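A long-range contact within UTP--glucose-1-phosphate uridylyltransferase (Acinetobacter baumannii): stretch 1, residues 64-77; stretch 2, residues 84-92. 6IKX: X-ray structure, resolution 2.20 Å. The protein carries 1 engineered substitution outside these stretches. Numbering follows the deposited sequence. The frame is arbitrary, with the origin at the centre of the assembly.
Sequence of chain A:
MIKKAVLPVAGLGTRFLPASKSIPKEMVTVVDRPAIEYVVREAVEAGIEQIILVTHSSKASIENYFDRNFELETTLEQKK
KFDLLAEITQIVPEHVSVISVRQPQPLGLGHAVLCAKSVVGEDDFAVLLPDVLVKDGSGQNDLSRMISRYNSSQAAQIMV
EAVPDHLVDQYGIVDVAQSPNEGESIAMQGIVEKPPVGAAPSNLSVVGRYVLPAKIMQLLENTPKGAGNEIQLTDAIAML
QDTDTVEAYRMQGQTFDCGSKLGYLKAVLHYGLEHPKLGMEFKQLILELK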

# COMPACT_ATOMS: atom_id res chain seq x y z
N ASN A 64 2.28 9.96 -2.84
CA ASN A 64 2.83 10.10 -1.47
C ASN A 64 4.05 11.05 -1.52
O ASN A 64 4.21 11.84 -0.58
CB ASN A 64 3.08 8.73 -0.84
CG ASN A 64 1.79 8.03 -0.48
OD1 ASN A 64 0.76 8.68 -0.30
ND2 ASN A 64 1.84 6.71 -0.35
N TYR A 65 4.77 11.05 -2.63
CA TYR A 65 5.94 11.93 -2.84
C TYR A 65 5.51 13.41 -2.75
O TYR A 65 6.35 14.22 -2.29
CB TYR A 65 6.67 11.55 -4.14
CG TYR A 65 8.02 12.21 -4.25
CD1 TYR A 65 9.09 11.75 -3.50
CD2 TYR A 65 8.19 13.37 -5.00
CE1 TYR A 65 10.32 12.41 -3.53
CE2 TYR A 65 9.40 14.04 -5.05
CZ TYR A 65 10.46 13.55 -4.30
OH TYR A 65 11.65 14.17 -4.36
N PHE A 66 4.28 13.77 -3.14
CA PHE A 66 3.87 15.20 -3.23
C PHE A 66 2.96 15.56 -2.06
O PHE A 66 2.45 16.68 -2.07
CB PHE A 66 3.25 15.52 -4.59
CG PHE A 66 4.25 15.37 -5.71
CD1 PHE A 66 5.21 16.34 -5.94
CD2 PHE A 66 4.29 14.22 -6.48
CE1 PHE A 66 6.18 16.18 -6.91
CE2 PHE A 66 5.22 14.08 -7.49
CZ PHE A 66 6.17 15.05 -7.70
N ASP A 67 2.75 14.62 -1.13
CA ASP A 67 1.97 14.74 0.13
C ASP A 67 2.94 14.85 1.33
O ASP A 67 4.16 14.64 1.17
CB ASP A 67 1.04 13.55 0.35
CG ASP A 67 -0.15 13.89 1.25
OD1 ASP A 67 -0.15 15.01 1.80
OD2 ASP A 67 -1.04 13.03 1.46
N ARG A 68 2.43 15.18 2.50
CA ARG A 68 3.22 15.19 3.75
C ARG A 68 3.21 13.79 4.37
O ARG A 68 2.27 13.01 4.14
CB ARG A 68 2.71 16.31 4.66
CG ARG A 68 3.31 17.64 4.21
CD ARG A 68 2.60 18.88 4.70
NE ARG A 68 2.93 19.19 6.07
CZ ARG A 68 4.16 19.38 6.52
NH1 ARG A 68 5.20 19.26 5.72
NH2 ARG A 68 4.34 19.64 7.79
N ASN A 69 4.26 13.49 5.09
CA ASN A 69 4.47 12.19 5.76
C ASN A 69 4.71 12.46 7.26
O ASN A 69 5.77 12.98 7.63
CB ASN A 69 5.59 11.47 5.01
CG ASN A 69 5.99 10.18 5.69
OD1 ASN A 69 6.77 9.42 5.13
ND2 ASN A 69 5.46 9.93 6.88
N PHE A 70 3.76 12.10 8.11
CA PHE A 70 3.81 12.41 9.56
C PHE A 70 5.06 11.80 10.19
O PHE A 70 5.91 12.56 10.63
CB PHE A 70 2.53 11.96 10.25
CG PHE A 70 2.44 12.48 11.66
CD1 PHE A 70 2.14 13.81 11.90
CD2 PHE A 70 2.75 11.65 12.74
CE1 PHE A 70 2.08 14.29 13.20
CE2 PHE A 70 2.66 12.13 14.03
CZ PHE A 70 2.33 13.45 14.25
N GLU A 71 5.21 10.48 10.12
CA GLU A 71 6.33 9.73 10.74
C GLU A 71 7.66 10.22 10.18
O GLU A 71 8.65 10.18 10.91
CB GLU A 71 6.19 8.22 10.52
CG GLU A 71 7.15 7.39 11.36
CD GLU A 71 6.83 5.89 11.42
OE1 GLU A 71 5.79 5.47 10.85
OE2 GLU A 71 7.61 5.15 12.07
N LEU A 72 7.74 10.60 8.92
CA LEU A 72 9.07 10.92 8.36
C LEU A 72 9.56 12.24 8.98
O LEU A 72 10.73 12.34 9.35
CB LEU A 72 9.00 11.03 6.84
CG LEU A 72 10.33 11.42 6.21
CD1 LEU A 72 11.42 10.42 6.63
CD2 LEU A 72 10.22 11.53 4.70
N GLU A 73 8.65 13.20 9.05
CA GLU A 73 8.89 14.58 9.52
C GLU A 73 9.28 14.54 11.00
O GLU A 73 10.33 15.10 11.33
CB GLU A 73 7.65 15.43 9.20
CG GLU A 73 7.58 15.79 7.73
CD GLU A 73 6.26 16.32 7.24
OE1 GLU A 73 5.48 16.86 8.05
OE2 GLU A 73 6.01 16.20 6.03
N THR A 74 8.54 13.81 11.83
CA THR A 74 8.83 13.77 13.27
C THR A 74 10.17 13.06 13.47
O THR A 74 10.94 13.54 14.29
CB THR A 74 7.66 13.34 14.15
OG1 THR A 74 8.23 12.30 14.95
CG2 THR A 74 6.40 12.92 13.44
N THR A 75 10.52 12.05 12.68
CA THR A 75 11.88 11.47 12.73
C THR A 75 12.89 12.58 12.45
O THR A 75 13.85 12.66 13.20
CB THR A 75 12.08 10.32 11.73
OG1 THR A 75 11.10 9.31 11.95
CG2 THR A 75 13.46 9.71 11.82
N LEU A 76 12.65 13.41 11.41
CA LEU A 76 13.57 14.49 10.95
C LEU A 76 13.70 15.60 12.00
O LEU A 76 14.80 16.19 12.09
CB LEU A 76 13.08 15.11 9.63
CG LEU A 76 13.36 14.35 8.34
CD1 LEU A 76 12.80 15.10 7.15
CD2 LEU A 76 14.84 14.14 8.13
N GLU A 77 12.61 15.94 12.70
CA GLU A 77 12.62 16.91 13.83
C GLU A 77 13.44 16.36 15.00
O GLU A 77 14.44 16.98 15.36
CB GLU A 77 11.21 17.18 14.34
CG GLU A 77 10.62 18.48 13.88
CD GLU A 77 9.11 18.41 13.92
OE1 GLU A 77 8.57 17.86 14.92
OE2 GLU A 77 8.48 18.83 12.93
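Stretch 2, residues 84-92: LLAEITQIV

Stretch 2 lies antiparallel on stretch 1: as one chain advances from Phe 66 to Leu 76, its neighbours on the other run backward from Ile 91 to Leu 85. The CA atoms come within 6.6 Å at Phe 66 and Ile 91, 6.6 Å at Arg 68 and Thr 89, and 6.0 Å at Leu 76 and Leu 85. Stretch 1 leaves one helix near Tyr 65, passes through two extended residues, Asp 67 and Arg 68, and enters a second helix at Phe 70, with Asn 69 in the N-cap position. Stretch 2 starts as the last part of a helix, from Leu 84, and finishes in an irregular segment through Gln 90 to Val 92. Together they bury 598 Å².

The helical end is packed by branched aliphatic side chains. Leu 76 points toward stretch 2 and serves as the main bump of its helix. Its CD1 reaches 3.6 Å from Leu 85 CA and 3.6 Å from Ile 88 CG1, so this methyl settles between residues one turn apart, while its CD2 meets Leu 84 CD1 at 3.7 Å. A leucine suits this place because its forked end can touch several neighbours at once. Leu 85 answers in the other direction: its CD1 lies 3.4 Å from Glu 73 CG, and its CD2 lies 3.7 Å from Glu 77 OE2. Here the long glutamates contribute methylene as well as carboxylate surface. Ile 88 extends CD1 between Leu 72 and Glu 73, 3.8 Å from Leu 72 CD2 and 4.0 Å from Glu 73 CG.

In the middle the contact turns polar. The side chain of Arg 68 bends so that its end approaches stretch 2, and NH1 donates a hydrogen bond of 2.6 Å to Thr 89 OG1, which lies at the guanidinium edge, near its plane. The same guanidinium forms a salt bridge within stretch 1, Arg 68 NH2 to Glu 73 OE1 at 3.0 Å; that oxygen stands well out of the plane, so the attraction is one of charge. The O of water 1 donates to Glu 73 OE2 at 2.5 Å and, weakly, to Ile 88 O at 3.4 Å, bridging the stretches.

At the far end the bump is Ile 91. Its CD1 sits over one face of the Tyr 65 ring, 4.0 Å from the centroid, in a CH-pi contact, and also lies 3.2 Å from Tyr 65 O. Its other branch, CG2, packs 3.8 Å from Phe 66 CE1 and also lies 3.9 Å from Tyr 65 CE2, so the isoleucine fills the space between the two rings.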

# COMPACT_ATOMS: atom_id res chain seq x y z
N LEU A 84 16.47 19.80 6.16
CA LEU A 84 15.99 18.67 5.33
C LEU A 84 14.47 18.66 5.36
O LEU A 84 13.83 18.66 4.31
CB LEU A 84 16.52 17.36 5.91
CG LEU A 84 17.27 16.43 4.97
CD1 LEU A 84 17.43 15.07 5.65
CD2 LEU A 84 16.59 16.30 3.62
N LEU A 85 13.92 18.64 6.57
CA LEU A 85 12.47 18.71 6.81
C LEU A 85 11.85 19.87 6.02
O LEU A 85 10.65 19.79 5.64
CB LEU A 85 12.30 18.92 8.31
CG LEU A 85 10.89 19.18 8.78
CD1 LEU A 85 10.05 17.91 8.67
CD2 LEU A 85 10.92 19.67 10.21
N ALA A 86 12.61 20.93 5.80
CA ALA A 86 12.11 22.12 5.07
C ALA A 86 12.08 21.81 3.57
O ALA A 86 11.12 22.26 2.90
CB ALA A 86 12.96 23.33 5.39
N GLU A 87 13.08 21.04 3.09
CA GLU A 87 13.20 20.62 1.67
C GLU A 87 12.07 19.65 1.33
O GLU A 87 11.37 19.91 0.32
CB GLU A 87 14.59 20.03 1.38
N ILE A 88 11.84 18.62 2.17
CA ILE A 88 10.91 17.49 1.85
C ILE A 88 9.46 17.90 2.18
O ILE A 88 8.53 17.13 1.86
CB ILE A 88 11.36 16.17 2.54
CG1 ILE A 88 11.23 16.20 4.05
CG2 ILE A 88 12.77 15.80 2.10
CD1 ILE A 88 10.12 15.33 4.61
N THR A 89 9.28 19.08 2.76
CA THR A 89 7.97 19.67 3.17
C THR A 89 7.39 20.54 2.06
O THR A 89 6.18 20.68 2.02
CB THR A 89 8.10 20.48 4.47
OG1 THR A 89 7.78 19.52 5.48
N GLN A 90 8.21 21.10 1.17
CA GLN A 90 7.69 21.95 0.08
C GLN A 90 8.36 21.56 -1.24
O GLN A 90 9.03 22.41 -1.85
CB GLN A 90 7.87 23.43 0.42
CG GLN A 90 9.25 23.78 0.93
CD GLN A 90 9.16 24.79 2.04
OE1 GLN A 90 9.75 25.86 1.96
NE2 GLN A 90 8.39 24.45 3.06
N ILE A 91 8.14 20.32 -1.65
CA ILE A 91 8.61 19.80 -2.96
C ILE A 91 7.90 20.60 -4.06
O ILE A 91 8.55 20.96 -5.05
CB ILE A 91 8.36 18.29 -3.04
CG1 ILE A 91 9.24 17.55 -2.03
CG2 ILE A 91 8.59 17.79 -4.45
CD1 ILE A 91 8.92 16.07 -1.89
N VAL A 92 6.62 20.92 -3.87
CA VAL A 92 5.91 21.82 -4.83
C VAL A 92 5.47 23.09 -4.09
O VAL A 92 5.22 23.08 -2.89
CB VAL A 92 4.74 21.10 -5.53
CG1 VAL A 92 3.58 20.80 -4.58
O HOH W 1 6.75 15.05 3.90